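Cytosine-specific methyltransferase (Escherichia coli O157:H7 EDL933, PDB 3G7U) probably methylates cytosine at carbon 5 in DNA, using S-adenosyl-L-methionine as the methyl donor. Local coordinates at residues A[156-164]-A[286-294]. Residues are numbered along the deposited sequence; the frame is centred on the assembly and turned at random.
Sequences YGAPTIRTR and DPNGFCPTL
Segments 156-164 and 286-294 run side by side in the same direction around T160 and C291, joined by a single parallel bridge in which C291 N donates to P159 O and I161 N to C291 O, both at 3.0 Å. The first of these bonds is almost straight (N-H...O 174°). C291 O is gripped twice, because T160 OG1 also donates to it at 3.0 Å, coming from above the carbonyl plane, while the I161 N-H arrives nearly end-on. At chi1 176° the T160 side chain carries OG1 opposite its own N, where it reaches C291 O. The same hydroxyl receives a bond from a water, 2.8 Å from OG1. In the R162 conformer described, that water accepts from R162 NE (2.7 Å) and from L294 N, tying both segments together. The bent R162 chain crosses the poorly ordered L294 at about a right angle, and its NH2 bonds to G348 O. I161 CG2 packs on F290 CB at 3.6 Å, while the carbonyl carbon of P159 lies at the F290 ring edge. Helix 321-328 covers P159 and C291 through L327. T-I-R-T-R, with T160 where the family's Q-x-R-x-R motif VIII has its glutamine, probably corresponds to that motif, R164 forming a salt bridge with E118; the contact thus joins it to 292-294, probably part of the target recognition region.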
ATOM      1  N   TYR A 156      -9.954   3.941  -8.845  1.00 27.63           N
ATOM      2  CA  TYR A 156     -10.469   4.092  -7.478  1.00 29.59           C
ATOM      3  C   TYR A 156     -10.126   5.416  -6.841  1.00 28.29           C
ATOM      4  O   TYR A 156     -10.397   5.638  -5.653  1.00 30.35           O
ATOM      5  CB  TYR A 156     -10.022   2.935  -6.583  1.00 32.46           C
ATOM      6  CG  TYR A 156     -10.622   1.631  -7.016  1.00 32.18           C
ATOM      7  CD1 TYR A 156     -11.754   1.120  -6.379  1.00 33.75           C
ATOM      8  CD2 TYR A 156     -10.081   0.916  -8.078  1.00 29.29           C
ATOM      9  CE1 TYR A 156     -12.323  -0.087  -6.789  1.00 36.59           C
ATOM     10  CE2 TYR A 156     -10.625  -0.295  -8.490  1.00 38.08           C
ATOM     11  CZ  TYR A 156     -11.751  -0.779  -7.850  1.00 38.15           C
ATOM     12  OH  TYR A 156     -12.278  -1.969  -8.252  1.00 37.25           O
ATOM     13  N   GLY A 157      -9.588   6.331  -7.636  1.00 27.63           N
ATOM     14  CA  GLY A 157      -9.378   7.680  -7.136  1.00 26.17           C
ATOM     15  C   GLY A 157      -7.990   7.834  -6.522  1.00 26.85           C
ATOM     16  O   GLY A 157      -7.768   8.777  -5.786  1.00 28.65           O
ATOM     17  N   ALA A 158      -7.069   6.929  -6.795  1.00 24.96           N
ATOM     18  CA  ALA A 158      -5.658   7.151  -6.516  1.00 27.05           C
ATOM     19  C   ALA A 158      -4.949   7.789  -7.694  1.00 25.82           C
ATOM     20  O   ALA A 158      -5.311   7.552  -8.776  1.00 28.15           O
ATOM     21  CB  ALA A 158      -5.012   5.898  -6.183  1.00 28.46           C
ATOM     22  N   PRO A 159      -3.922   8.589  -7.473  1.00 25.21           N
ATOM     23  CA  PRO A 159      -3.317   9.334  -8.568  1.00 24.05           C
ATOM     24  C   PRO A 159      -2.309   8.557  -9.359  1.00 26.18           C
ATOM     25  O   PRO A 159      -1.418   9.133  -9.835  1.00 30.78           O
ATOM     26  CB  PRO A 159      -2.598  10.468  -7.860  1.00 19.31           C
ATOM     27  CG  PRO A 159      -3.181  10.564  -6.580  1.00 22.53           C
ATOM     28  CD  PRO A 159      -3.618   9.215  -6.188  1.00 23.10           C
ATOM     29  N   THR A 160      -2.430   7.257  -9.443  1.00 28.36           N
ATOM     30  CA  THR A 160      -1.446   6.459 -10.123  1.00 27.01           C
ATOM     31  C   THR A 160      -2.134   5.376 -10.915  1.00 31.03           C
ATOM     32  O   THR A 160      -3.161   4.930 -10.531  1.00 26.70           O
ATOM     33  CB  THR A 160      -0.488   5.818  -9.117  1.00 22.97           C
ATOM     34  OG1 THR A 160       0.421   4.967  -9.766  1.00 29.64           O
ATOM     35  CG2 THR A 160      -1.224   5.034  -8.138  1.00 27.77           C
ATOM     36  N   ILE A 161      -1.539   4.984 -12.027  1.00 31.03           N
ATOM     37  CA  ILE A 161      -2.191   4.012 -12.907  1.00 33.65           C
ATOM     38  C   ILE A 161      -1.696   2.586 -12.676  1.00 33.81           C
ATOM     39  O   ILE A 161      -1.945   1.718 -13.513  1.00 36.94           O
ATOM     40  CB  ILE A 161      -2.071   4.383 -14.443  1.00 34.83           C
ATOM     41  CG1 ILE A 161      -0.610   4.547 -14.878  1.00 39.27           C
ATOM     42  CG2 ILE A 161      -2.861   5.625 -14.757  1.00 37.88           C
ATOM     43  CD1 ILE A 161      -0.339   4.236 -16.325  1.00 46.74           C
ATOM     44  N   ARG A 162      -1.010   2.319 -11.564  1.00 28.87           N
ATOM     45  CA  ARG A 162      -0.449   0.994 -11.328  0.50 33.22           C
ATOM     46  C   ARG A 162      -1.544  -0.081 -11.269  1.00 30.49           C
ATOM     47  O   ARG A 162      -2.633   0.177 -10.768  1.00 27.79           O
ATOM     48  CB  ARG A 162       0.453   0.973 -10.078  0.50 34.29           C
ATOM     49  CG  ARG A 162      -0.225   1.180  -8.718  0.50 37.58           C
ATOM     50  CD  ARG A 162       0.624   0.542  -7.599  0.50 39.31           C
ATOM     51  NE  ARG A 162       1.783   1.358  -7.233  0.50 46.75           N
ATOM     52  CZ  ARG A 162       2.922   0.885  -6.721  0.50 51.47           C
ATOM     53  NH1 ARG A 162       3.907   1.722  -6.420  0.50 50.99           N
ATOM     54  NH2 ARG A 162       3.091  -0.420  -6.513  0.50 55.70           N
ATOM     55  N   THR A 163      -1.255  -1.266 -11.794  1.00 31.65           N
ATOM     56  CA  THR A 163      -2.236  -2.341 -11.748  1.00 33.76           C
ATOM     57  C   THR A 163      -1.836  -3.374 -10.691  1.00 32.38           C
ATOM     58  O   THR A 163      -0.660  -3.533 -10.377  1.00 33.22           O
ATOM     59  CB  THR A 163      -2.456  -3.021 -13.115  1.00 34.31           C
ATOM     60  OG1 THR A 163      -1.223  -3.563 -13.573  1.00 41.44           O
ATOM     61  CG2 THR A 163      -2.959  -2.026 -14.153  1.00 34.93           C
ATOM     62  N   ARG A 164      -2.836  -4.079 -10.158  1.00 29.94           N
ATOM     63  CA  ARG A 164      -2.653  -5.003  -9.035  0.50 31.11           C
ATOM     64  C   ARG A 164      -3.655  -6.130  -9.212  1.00 28.34           C
ATOM     65  O   ARG A 164      -4.763  -5.849  -9.619  1.00 28.02           O
ATOM     66  CB  ARG A 164      -3.033  -4.275  -7.738  0.50 30.07           C
ATOM     67  CG  ARG A 164      -2.270  -4.701  -6.501  0.50 31.94           C
ATOM     68  CD  ARG A 164      -0.963  -3.932  -6.384  0.50 29.66           C
ATOM     69  NE  ARG A 164      -0.031  -4.571  -5.465  0.50 31.11           N
ATOM     70  CZ  ARG A 164       1.164  -4.081  -5.156  0.50 32.51           C
ATOM     71  NH1 ARG A 164       1.950  -4.724  -4.307  0.50 35.60           N
ATOM     72  NH2 ARG A 164       1.581  -2.944  -5.689  0.50 32.09           N
ATOM     73  N   ASP A 286       2.910  14.308 -16.041  1.00 31.48           N
ATOM     74  CA  ASP A 286       1.946  15.189 -16.680  1.00 31.08           C
ATOM     75  C   ASP A 286       0.993  15.586 -15.589  1.00 27.97           C
ATOM     76  O   ASP A 286       0.364  14.718 -14.952  1.00 33.45           O
ATOM     77  CB  ASP A 286       1.238  14.424 -17.816  1.00 32.01           C
ATOM     78  CG  ASP A 286       0.134  15.240 -18.528  1.00 36.14           C
ATOM     79  OD1 ASP A 286      -0.302  16.337 -18.095  1.00 31.27           O
ATOM     80  OD2 ASP A 286      -0.344  14.709 -19.553  1.00 44.55           O
ATOM     81  N   PRO A 287       0.854  16.902 -15.360  1.00 29.45           N
ATOM     82  CA  PRO A 287      -0.018  17.390 -14.287  1.00 26.97           C
ATOM     83  C   PRO A 287      -1.500  17.018 -14.444  1.00 34.29           C
ATOM     84  O   PRO A 287      -2.231  16.958 -13.448  1.00 35.07           O
ATOM     85  CB  PRO A 287       0.163  18.911 -14.340  1.00 29.04           C
ATOM     86  CG  PRO A 287       0.747  19.192 -15.659  1.00 28.03           C
ATOM     87  CD  PRO A 287       1.498  18.002 -16.107  1.00 29.35           C
ATOM     88  N   ASN A 288      -1.937  16.807 -15.689  1.00 37.53           N
ATOM     89  CA  ASN A 288      -3.317  16.379 -15.964  1.00 40.95           C
ATOM     90  C   ASN A 288      -3.413  14.875 -16.230  1.00 39.58           C
ATOM     91  O   ASN A 288      -4.445  14.378 -16.666  1.00 40.60           O
ATOM     92  CB  ASN A 288      -3.887  17.184 -17.144  1.00 43.88           C
ATOM     93  CG  ASN A 288      -3.976  18.679 -16.842  1.00 47.08           C
ATOM     94  OD1 ASN A 288      -4.565  19.108 -15.836  1.00 50.90           O
ATOM     95  ND2 ASN A 288      -3.384  19.479 -17.711  1.00 52.58           N
ATOM     96  N   GLY A 289      -2.321  14.166 -15.970  1.00 32.15           N
ATOM     97  CA  GLY A 289      -2.257  12.719 -16.112  1.00 29.96           C
ATOM     98  C   GLY A 289      -2.106  12.100 -14.729  1.00 30.57           C
ATOM     99  O   GLY A 289      -2.429  12.729 -13.745  1.00 26.58           O
ATOM    100  N   PHE A 290      -1.614  10.873 -14.678  1.00 29.80           N
ATOM    101  CA  PHE A 290      -1.411  10.148 -13.428  1.00 31.66           C
ATOM    102  C   PHE A 290       0.027   9.683 -13.336  1.00 32.09           C
ATOM    103  O   PHE A 290       0.776   9.651 -14.336  1.00 31.54           O
ATOM    104  CB  PHE A 290      -2.340   8.920 -13.377  1.00 32.59           C
ATOM    105  CG  PHE A 290      -3.787   9.239 -13.623  1.00 36.31           C
ATOM    106  CD1 PHE A 290      -4.588   9.719 -12.600  1.00 33.26           C
ATOM    107  CD2 PHE A 290      -4.348   9.064 -14.891  1.00 42.00           C
ATOM    108  CE1 PHE A 290      -5.940  10.044 -12.818  1.00 39.00           C
ATOM    109  CE2 PHE A 290      -5.704   9.386 -15.127  1.00 44.42           C
ATOM    110  CZ  PHE A 290      -6.497   9.862 -14.086  1.00 39.46           C
ATOM    111  N   CYS A 291       0.423   9.273 -12.138  1.00 31.33           N
ATOM    112  CA  CYS A 291       1.774   8.806 -11.917  1.00 32.62           C
ATOM    113  C   CYS A 291       1.895   7.400 -12.504  1.00 36.39           C
ATOM    114  O   CYS A 291       1.071   6.543 -12.192  1.00 38.43           O
ATOM    115  CB  CYS A 291       2.069   8.823 -10.411  1.00 31.23           C
ATOM    116  SG  CYS A 291       3.751   8.383  -9.970  1.00 35.23           S
ATOM    117  N   PRO A 292       2.900   7.150 -13.361  1.00 39.58           N
ATOM    118  CA  PRO A 292       3.060   5.781 -13.883  1.00 43.47           C
ATOM    119  C   PRO A 292       3.445   4.805 -12.749  1.00 46.15           C
ATOM    120  O   PRO A 292       3.605   5.237 -11.603  1.00 49.84           O
ATOM    121  CB  PRO A 292       4.207   5.900 -14.898  1.00 45.02           C
ATOM    122  CG  PRO A 292       4.543   7.325 -15.012  1.00 45.14           C
ATOM    123  CD  PRO A 292       3.944   8.066 -13.850  1.00 40.13           C
ATOM    124  N   THR A 293       3.586   3.517 -13.037  1.00 52.04           N
ATOM    125  CA  THR A 293       3.983   2.568 -11.977  1.00 60.89           C
ATOM    126  C   THR A 293       5.284   2.982 -11.226  1.00 65.13           C
ATOM    127  O   THR A 293       6.370   3.027 -11.824  1.00 66.92           O
ATOM    128  CB  THR A 293       4.103   1.115 -12.513  1.00 62.56           C
ATOM    129  OG1 THR A 293       2.957   0.803 -13.319  1.00 63.37           O
ATOM    130  CG2 THR A 293       4.209   0.101 -11.346  1.00 64.34           C
ATOM    131  N   LEU A 294       5.149   3.291  -9.929  1.00 65.69           N
ATOM    132  CA  LEU A 294       6.273   3.747  -9.084  1.00 66.69           C
ATOM    133  C   LEU A 294       7.334   2.669  -8.811  1.00 67.75           C
ATOM    134  O   LEU A 294       7.020   1.486  -8.675  1.00 67.56           O
ATOM    135  CB  LEU A 294       5.764   4.351  -7.754  1.00 66.02           C
ATOM    136  CG  LEU A 294       5.273   5.811  -7.767  1.00 66.62           C
ATOM    137  CD1 LEU A 294       4.449   6.171  -6.529  1.00 63.79           C
ATOM    138  CD2 LEU A 294       6.450   6.781  -7.922  1.00 65.39           C
TER
HETATM  139  O   HOH W   1       2.549   3.620  -8.501  1.00 52.46           O